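Local coordinates for protein mnemiopsin 1 (Mnemiopsis leidyi, PDB 5VP3) that is a light-sensitive, calcium-regulated EF-hand photoprotein of a ctenophore, probably emitting light when calcium binds, at residues Y37-T42 / R187-E192; D41-D44 / K50-M53. All coordinates share one frame; numbering follows the deposited sequence.

Contact 1. Residues Y37-T42 / R187-E192; sequences YKRFDT and RKFWME. With CD (cadmium ion), chain E.
R39 sends CG beside its backbone N (chi1 -86°) and then bends at chi2 (-105°), which carries its guanidinium across to helix 179-190, while F189 has CG anti to its own backbone N and lays its ring against that group. The contact joins two helices of an EF-hand protein: helix 30-43, which leads into the first cadmium-binding loop, and helix 179-190, which leaves the last one. It is a cation-pi interaction. R39 CZ lies 4.5 Å from the centroid of the F189 ring, 15° off its normal, and R39 NH2 hovers over the middle of the ring, nearly equidistant from its six carbons. The same guanidinium also leans on the backbone carbonyl of F189 itself: R39 NH2 and R39 NH1 both donate to F189 O, at 2.6 and 2.8 Å, in bonds that are strongly bent and weak, with the oxygen approaching the group obliquely. F189 in turn is braced by its neighbour, CD2 standing 3.6 Å above the W190 ring plane, over its centre. Cutting F189 back to an alanine is likely to leave the guanidinium relying more on the weak, bent bonds to F189 O, freer to turn, and to take away the edge laid over W190. Beyond F189, the chain turns back so that E192 forms salt bridges with R187 and K188, a positive pair likely to stabilise its charge. Its carboxylate is also bidentate on a cadmium ion that binds two waters as well, with E192 OE1 at 2.6 Å and E192 OE2 at 2.7 Å from the metal.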
ATOM      1  N   TYR A  37      11.673  -0.551  -7.208  1.00 26.97           N
ATOM      2  CA  TYR A  37      12.808  -1.335  -6.709  1.00 33.29           C
ATOM      3  C   TYR A  37      13.333  -0.784  -5.381  1.00 36.37           C
ATOM      4  O   TYR A  37      13.757  -1.552  -4.486  1.00 28.13           O
ATOM      5  CB  TYR A  37      13.909  -1.382  -7.771  1.00 31.05           C
ATOM      6  CG  TYR A  37      13.597  -2.406  -8.842  1.00 25.32           C
ATOM      7  CD1 TYR A  37      13.395  -3.731  -8.501  1.00 30.79           C
ATOM      8  CD2 TYR A  37      13.492  -2.053 -10.184  1.00 29.07           C
ATOM      9  CE1 TYR A  37      13.087  -4.677  -9.455  1.00 31.60           C
ATOM     10  CE2 TYR A  37      13.177  -2.999 -11.149  1.00 25.89           C
ATOM     11  CZ  TYR A  37      12.976  -4.321 -10.774  1.00 26.49           C
ATOM     12  OH  TYR A  37      12.658  -5.318 -11.697  1.00 33.89           O
ATOM     13  N   LYS A  38      13.276   0.534  -5.214  1.00 28.80           N
ATOM     14  CA  LYS A  38      13.673   1.130  -3.942  1.00 35.97           C
ATOM     15  C   LYS A  38      12.726   0.705  -2.821  1.00 31.18           C
ATOM     16  O   LYS A  38      13.156   0.462  -1.689  1.00 29.37           O
ATOM     17  CB  LYS A  38      13.714   2.652  -4.092  1.00 29.66           C
ATOM     18  CG  LYS A  38      13.929   3.384  -2.805  1.00 42.46           C
ATOM     19  CD  LYS A  38      14.309   4.843  -3.051  1.00 54.95           C
ATOM     20  CE  LYS A  38      14.744   5.505  -1.730  1.00 65.52           C
ATOM     21  NZ  LYS A  38      15.227   6.888  -1.930  1.00 62.84           N
ATOM     22  N   ARG A  39      11.433   0.613  -3.116  1.00 27.47           N
ATOM     23  CA  ARG A  39      10.496   0.116  -2.113  1.00 33.38           C
ATOM     24  C   ARG A  39      10.780  -1.334  -1.786  1.00 28.59           C
ATOM     25  O   ARG A  39      10.788  -1.723  -0.611  1.00 28.10           O
ATOM     26  CB  ARG A  39       9.057   0.259  -2.587  1.00 39.34           C
ATOM     27  CG  ARG A  39       8.446   1.575  -2.298  1.00 48.42           C
ATOM     28  CD  ARG A  39       7.458   1.496  -1.141  1.00 45.79           C
ATOM     29  NE  ARG A  39       7.001   2.857  -0.932  1.00 62.25           N
ATOM     30  CZ  ARG A  39       6.153   3.491  -1.736  1.00 50.56           C
ATOM     31  NH1 ARG A  39       5.612   2.877  -2.780  1.00 65.53           N
ATOM     32  NH2 ARG A  39       5.831   4.743  -1.485  1.00 52.04           N
ATOM     33  N   PHE A  40      11.044  -2.153  -2.808  1.00 31.92           N
ATOM     34  CA  PHE A  40      11.358  -3.552  -2.530  1.00 33.74           C
ATOM     35  C   PHE A  40      12.554  -3.649  -1.602  1.00 34.16           C
ATOM     36  O   PHE A  40      12.500  -4.304  -0.556  1.00 28.62           O
ATOM     37  CB  PHE A  40      11.640  -4.319  -3.813  1.00 34.89           C
ATOM     38  CG  PHE A  40      11.811  -5.798  -3.596  1.00 33.42           C
ATOM     39  CD1 PHE A  40      13.015  -6.307  -3.147  1.00 34.42           C
ATOM     40  CD2 PHE A  40      10.776  -6.669  -3.840  1.00 33.77           C
ATOM     41  CE1 PHE A  40      13.182  -7.648  -2.934  1.00 32.00           C
ATOM     42  CE2 PHE A  40      10.932  -8.021  -3.620  1.00 38.09           C
ATOM     43  CZ  PHE A  40      12.155  -8.510  -3.158  1.00 33.98           C
ATOM     44  N   ASP A  41      13.627  -2.958  -1.949  1.00 30.39           N
ATOM     45  CA  ASP A  41      14.858  -3.108  -1.206  1.00 32.02           C
ATOM     46  C   ASP A  41      14.718  -2.536   0.196  1.00 37.48           C
ATOM     47  O   ASP A  41      15.333  -3.034   1.137  1.00 34.64           O
ATOM     48  CB  ASP A  41      15.982  -2.439  -1.990  1.00 34.85           C
ATOM     49  CG  ASP A  41      16.322  -3.194  -3.267  1.00 32.34           C
ATOM     50  OD1 ASP A  41      15.910  -4.369  -3.393  1.00 36.70           O
ATOM     51  OD2 ASP A  41      16.976  -2.616  -4.165  1.00 39.49           O
ATOM     52  N   THR A  42      13.905  -1.506   0.369  1.00 31.39           N
ATOM     53  CA  THR A  42      13.667  -1.036   1.726  1.00 39.86           C
ATOM     54  C   THR A  42      12.886  -2.064   2.535  1.00 43.75           C
ATOM     55  O   THR A  42      13.142  -2.231   3.732  1.00 36.92           O
ATOM     56  CB  THR A  42      12.915   0.278   1.708  1.00 38.34           C
ATOM     57  OG1 THR A  42      13.619   1.219   0.884  1.00 40.65           O
ATOM     58  CG2 THR A  42      12.788   0.804   3.113  1.00 46.99           C
ATOM     59  N   ARG A 187      -3.338   6.098  -2.530  1.00 27.89           N
ATOM     60  CA  ARG A 187      -3.282   5.704  -3.905  1.00 36.29           C
ATOM     61  C   ARG A 187      -1.969   6.128  -4.537  1.00 32.54           C
ATOM     62  O   ARG A 187      -1.381   5.386  -5.227  1.00 33.94           O
ATOM     63  CB  ARG A 187      -4.452   6.213  -4.715  1.00 26.29           C
ATOM     64  CG  ARG A 187      -5.782   5.671  -4.317  1.00 33.26           C
ATOM     65  CD  ARG A 187      -6.886   5.976  -5.292  1.00 32.83           C
ATOM     66  NE  ARG A 187      -7.605   4.779  -5.487  1.00 59.22           N
ATOM     67  CZ  ARG A 187      -7.593   4.087  -6.588  1.00 46.07           C
ATOM     68  NH1 ARG A 187      -6.975   4.527  -7.635  1.00 43.76           N
ATOM     69  NH2 ARG A 187      -8.247   2.970  -6.598  1.00 52.61           N
ATOM     70  N   LYS A 188      -1.518   7.324  -4.254  1.00 29.13           N
ATOM     71  CA  LYS A 188      -0.217   7.763  -4.750  1.00 28.55           C
ATOM     72  C   LYS A 188       0.921   7.022  -4.053  1.00 42.89           C
ATOM     73  O   LYS A 188       1.849   6.531  -4.706  1.00 42.54           O
ATOM     74  CB  LYS A 188      -0.048   9.274  -4.546  1.00 43.64           C
ATOM     75  CG  LYS A 188      -1.043  10.140  -5.321  1.00 42.23           C
ATOM     76  CD  LYS A 188      -0.891   9.978  -6.801  1.00 51.08           C
ATOM     77  CE  LYS A 188      -1.874  10.863  -7.568  1.00 50.19           C
ATOM     78  NZ  LYS A 188      -2.300  10.226  -8.849  1.00 53.43           N
ATOM     79  N   PHE A 189       0.881   6.955  -2.721  1.00 30.65           N
ATOM     80  CA  PHE A 189       2.010   6.409  -1.976  1.00 34.17           C
ATOM     81  C   PHE A 189       2.227   4.938  -2.331  1.00 41.55           C
ATOM     82  O   PHE A 189       3.367   4.477  -2.420  1.00 36.23           O
ATOM     83  CB  PHE A 189       1.769   6.623  -0.460  1.00 42.60           C
ATOM     84  CG  PHE A 189       2.997   6.387   0.437  1.00 65.01           C
ATOM     85  CD1 PHE A 189       3.964   7.387   0.617  1.00 69.14           C
ATOM     86  CD2 PHE A 189       3.160   5.177   1.137  1.00 66.03           C
ATOM     87  CE1 PHE A 189       5.100   7.174   1.455  1.00 59.07           C
ATOM     88  CE2 PHE A 189       4.283   4.963   1.976  1.00 66.62           C
ATOM     89  CZ  PHE A 189       5.246   5.969   2.134  1.00 62.91           C
ATOM     90  N   TRP A 190       1.164   4.201  -2.567  1.00 34.01           N
ATOM     91  CA  TRP A 190       1.212   2.783  -2.720  1.00 27.60           C
ATOM     92  C   TRP A 190       0.912   2.229  -4.127  1.00 38.52           C
ATOM     93  O   TRP A 190       0.815   1.049  -4.283  1.00 40.24           O
ATOM     94  CB  TRP A 190       0.228   2.152  -1.762  1.00 26.95           C
ATOM     95  CG  TRP A 190       0.363   2.422  -0.332  1.00 38.10           C
ATOM     96  CD1 TRP A 190      -0.423   3.185   0.423  1.00 42.50           C
ATOM     97  CD2 TRP A 190       1.299   1.843   0.544  1.00 39.39           C
ATOM     98  NE1 TRP A 190      -0.020   3.164   1.698  1.00 44.00           N
ATOM     99  CE2 TRP A 190       1.045   2.332   1.800  1.00 36.94           C
ATOM    100  CE3 TRP A 190       2.342   0.966   0.372  1.00 41.86           C
ATOM    101  CZ2 TRP A 190       1.789   1.985   2.878  1.00 45.46           C
ATOM    102  CZ3 TRP A 190       3.061   0.620   1.424  1.00 48.10           C
ATOM    103  CH2 TRP A 190       2.792   1.124   2.673  1.00 42.27           C
ATOM    104  N   MET A 191       0.768   3.064  -5.133  1.00 35.90           N
ATOM    105  CA  MET A 191       0.425   2.589  -6.460  1.00 42.96           C
ATOM    106  C   MET A 191       0.702   3.514  -7.630  1.00 48.50           C
ATOM    107  O   MET A 191       1.400   3.162  -8.515  1.00 47.21           O
ATOM    108  CB  MET A 191      -1.023   2.127  -6.514  1.00 20.00           C
ATOM    109  CG  MET A 191      -1.401   1.587  -7.868  1.00 20.00           C
ATOM    110  SD  MET A 191      -3.057   0.927  -8.035  1.00 20.00           S
ATOM    111  CE  MET A 191      -4.003   2.411  -8.151  1.00 20.00           C
ATOM    112  N   GLU A 192       0.124   4.682  -7.626  1.00 45.02           N
ATOM    113  CA  GLU A 192       0.111   5.507  -8.791  1.00 48.13           C
ATOM    114  C   GLU A 192       1.347   6.349  -8.869  1.00 52.28           C
ATOM    115  O   GLU A 192       1.974   6.619  -7.890  1.00 41.28           O
ATOM    116  CB  GLU A 192      -1.089   6.407  -8.773  1.00 34.54           C
ATOM    117  CG  GLU A 192      -2.382   5.700  -8.969  1.00 45.32           C
ATOM    118  CD  GLU A 192      -3.560   6.620  -8.845  1.00 39.30           C
ATOM    119  OE1 GLU A 192      -3.387   7.822  -8.919  1.00 31.63           O
ATOM    120  OE2 GLU A 192      -4.642   6.125  -8.662  1.00 35.01           O
TER
HETATM  121 CD    CD E 304      -5.880   8.324  -9.550  0.70 31.11          CD
HETATM  122  O   HOH W   1      -5.267  10.827 -10.194  1.00 27.55           O
HETATM  123  O   HOH W   2      -5.140   7.180 -11.782  1.00 31.43           O

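Contact 2. Residues D41-D44 / K50-M53; sequences DTFD and KMTM. With CD (cadmium ion), chain B.
F43 and M51 meet at an angle, their side chains crossing obliquely beneath the first EF-hand loop, with the terminal methyl of M51 reaching the edge of the phenyl ring and not its face. That loop links helix 30-43 to helix 53-66 and closes round a cadmium ion. M51 runs out extended and then turns at chi3 (-75°), which brings its methyl close to the plane of the F43 ring, with M51 CE 3.8 Å from F43 CD2. The methyl is equally close to F43 CB, so it tucks into the angle between CB and the ring edge. I56 of helix 53-66 packs against both side chains, and W59 meets the F43 ring, making this a small apolar floor under the metal. Above it the chemistry is polar. D44 carries CG anti to its backbone N (chi1 177°), turning its carboxylate to the ion: OD1 coordinates the metal, and OD2 accepts a hydrogen bond from G49 N, which should hold the carboxylate against rotation. K50 contributes its backbone carbonyl, while its side chain starts away from the first segment. D44 OD1 and K50 O come within 3.0 Å of each other without a hydrogen bond, a closeness the shared cation makes tolerable. D46, D48 and E55 also bind the ion. M51 also bonds through its backbone to L96, the antiparallel strand pairing by which EF-hand loops are coupled. The cadmium ion itself lies 2.2 Å from D44 OD1, 2.3 Å from K50 O and 2.5 Å from a water.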
ATOM      1  N   ASP A  41      13.627  -2.958  -1.949  1.00 30.39           N
ATOM      2  CA  ASP A  41      14.858  -3.108  -1.206  1.00 32.02           C
ATOM      3  C   ASP A  41      14.718  -2.536   0.196  1.00 37.48           C
ATOM      4  O   ASP A  41      15.333  -3.034   1.137  1.00 34.64           O
ATOM      5  CB  ASP A  41      15.982  -2.439  -1.990  1.00 34.85           C
ATOM      6  CG  ASP A  41      16.322  -3.194  -3.267  1.00 32.34           C
ATOM      7  OD1 ASP A  41      15.910  -4.369  -3.393  1.00 36.70           O
ATOM      8  OD2 ASP A  41      16.976  -2.616  -4.165  1.00 39.49           O
ATOM      9  N   THR A  42      13.905  -1.506   0.369  1.00 31.39           N
ATOM     10  CA  THR A  42      13.667  -1.036   1.726  1.00 39.86           C
ATOM     11  C   THR A  42      12.886  -2.064   2.535  1.00 43.75           C
ATOM     12  O   THR A  42      13.142  -2.231   3.732  1.00 36.92           O
ATOM     13  CB  THR A  42      12.915   0.278   1.708  1.00 38.34           C
ATOM     14  OG1 THR A  42      13.619   1.219   0.884  1.00 40.65           O
ATOM     15  CG2 THR A  42      12.788   0.804   3.113  1.00 46.99           C
ATOM     16  N   PHE A  43      11.921  -2.748   1.896  1.00 30.83           N
ATOM     17  CA  PHE A  43      11.090  -3.728   2.589  1.00 30.51           C
ATOM     18  C   PHE A  43      11.866  -5.009   2.858  1.00 34.82           C
ATOM     19  O   PHE A  43      11.608  -5.692   3.848  1.00 36.26           O
ATOM     20  CB  PHE A  43       9.864  -4.074   1.741  1.00 43.66           C
ATOM     21  CG  PHE A  43       8.727  -3.076   1.817  1.00 44.41           C
ATOM     22  CD1 PHE A  43       8.463  -2.365   2.964  1.00 51.25           C
ATOM     23  CD2 PHE A  43       7.898  -2.894   0.723  1.00 43.16           C
ATOM     24  CE1 PHE A  43       7.393  -1.461   3.016  1.00 56.51           C
ATOM     25  CE2 PHE A  43       6.837  -1.998   0.762  1.00 52.76           C
ATOM     26  CZ  PHE A  43       6.575  -1.294   1.917  1.00 44.03           C
ATOM     27  N   ASP A  44      12.810  -5.348   1.981  1.00 30.85           N
ATOM     28  CA  ASP A  44      13.539  -6.617   2.047  1.00 35.22           C
ATOM     29  C   ASP A  44      14.596  -6.483   3.145  1.00 46.33           C
ATOM     30  O   ASP A  44      15.762  -6.152   2.912  1.00 41.70           O
ATOM     31  CB  ASP A  44      14.139  -6.930   0.689  1.00 36.54           C
ATOM     32  CG  ASP A  44      14.962  -8.174   0.704  1.00 38.56           C
ATOM     33  OD1 ASP A  44      14.871  -8.902   1.708  1.00 34.00           O
ATOM     34  OD2 ASP A  44      15.693  -8.402  -0.280  1.00 30.96           O
ATOM     35  N   LYS A  50      14.110 -11.464  -1.575  1.00 36.25           N
ATOM     36  CA  LYS A  50      12.749 -11.920  -1.378  1.00 33.56           C
ATOM     37  C   LYS A  50      12.048 -10.973  -0.406  1.00 31.69           C
ATOM     38  O   LYS A  50      12.638 -10.494   0.566  1.00 31.67           O
ATOM     39  CB  LYS A  50      12.730 -13.349  -0.841  1.00 41.26           C
ATOM     40  CG  LYS A  50      11.359 -13.991  -0.778  1.00 40.26           C
ATOM     41  CD  LYS A  50      11.441 -15.504  -0.405  1.00 37.12           C
ATOM     42  CE  LYS A  50      11.998 -15.753   1.033  1.00 47.09           C
ATOM     43  NZ  LYS A  50      12.362 -17.205   1.255  1.00 53.13           N
ATOM     44  N   MET A  51      10.797 -10.692  -0.686  1.00 29.50           N
ATOM     45  CA  MET A  51       9.928 -10.007   0.248  1.00 32.96           C
ATOM     46  C   MET A  51       9.013 -11.034   0.919  1.00 31.44           C
ATOM     47  O   MET A  51       8.388 -11.845   0.230  1.00 25.71           O
ATOM     48  CB  MET A  51       9.132  -8.959  -0.516  1.00 40.12           C
ATOM     49  CG  MET A  51       8.364  -8.018   0.329  1.00 50.39           C
ATOM     50  SD  MET A  51       7.349  -7.003  -0.780  1.00 58.51           S
ATOM     51  CE  MET A  51       8.652  -5.958  -1.384  1.00 32.30           C
ATOM     52  N   THR A  52       8.962 -11.024   2.253  1.00 30.81           N
ATOM     53  CA  THR A  52       8.071 -11.893   3.020  1.00 35.45           C
ATOM     54  C   THR A  52       7.058 -11.062   3.816  1.00 31.61           C
ATOM     55  O   THR A  52       7.277  -9.890   4.107  1.00 35.46           O
ATOM     56  CB  THR A  52       8.836 -12.744   4.021  1.00 27.67           C
ATOM     57  OG1 THR A  52       9.428 -11.848   4.972  1.00 34.22           O
ATOM     58  CG2 THR A  52       9.936 -13.591   3.339  1.00 33.72           C
ATOM     59  N   MET A  53       5.962 -11.701   4.215  1.00 33.46           N
ATOM     60  CA  MET A  53       4.993 -11.029   5.070  1.00 30.83           C
ATOM     61  C   MET A  53       5.611 -10.565   6.370  1.00 31.34           C
ATOM     62  O   MET A  53       5.260  -9.492   6.886  1.00 31.29           O
ATOM     63  CB  MET A  53       3.831 -11.953   5.387  1.00 38.49           C
ATOM     64  CG  MET A  53       2.796 -12.006   4.320  1.00 38.90           C
ATOM     65  SD  MET A  53       2.060 -10.410   3.882  1.00 34.89           S
ATOM     66  CE  MET A  53       0.669 -11.202   2.979  1.00 41.90           C
TER
HETATM   67 CD    CD B 301      13.909 -10.689   2.472  1.00 34.09          CD
HETATM   68  O   HOH W   3      13.118 -12.919   3.157  1.00 39.62           O

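Both contacts draw on helix 30-43: contact 1 uses R39 in the body of the helix, contact 2 uses F43 and D44 where it gives way to the loop. Contact 1 joins elements 145 residues apart and is a long-range tie between the first and last helices of the metal-binding hands, nearer the middle of the molecule than contact 2, which is local and spans a single loop. Both are mostly buried. An arginine cation rests on an aromatic face and a backbone carbonyl in the first, whereas in the second anionic and carbonyl oxygens gather round a metal above an apolar pair. The two are continuous: F40 CD2 lies 3.3 Å from M51 CE, and W190 CZ3 packs 4.0 Å from F43 CZ.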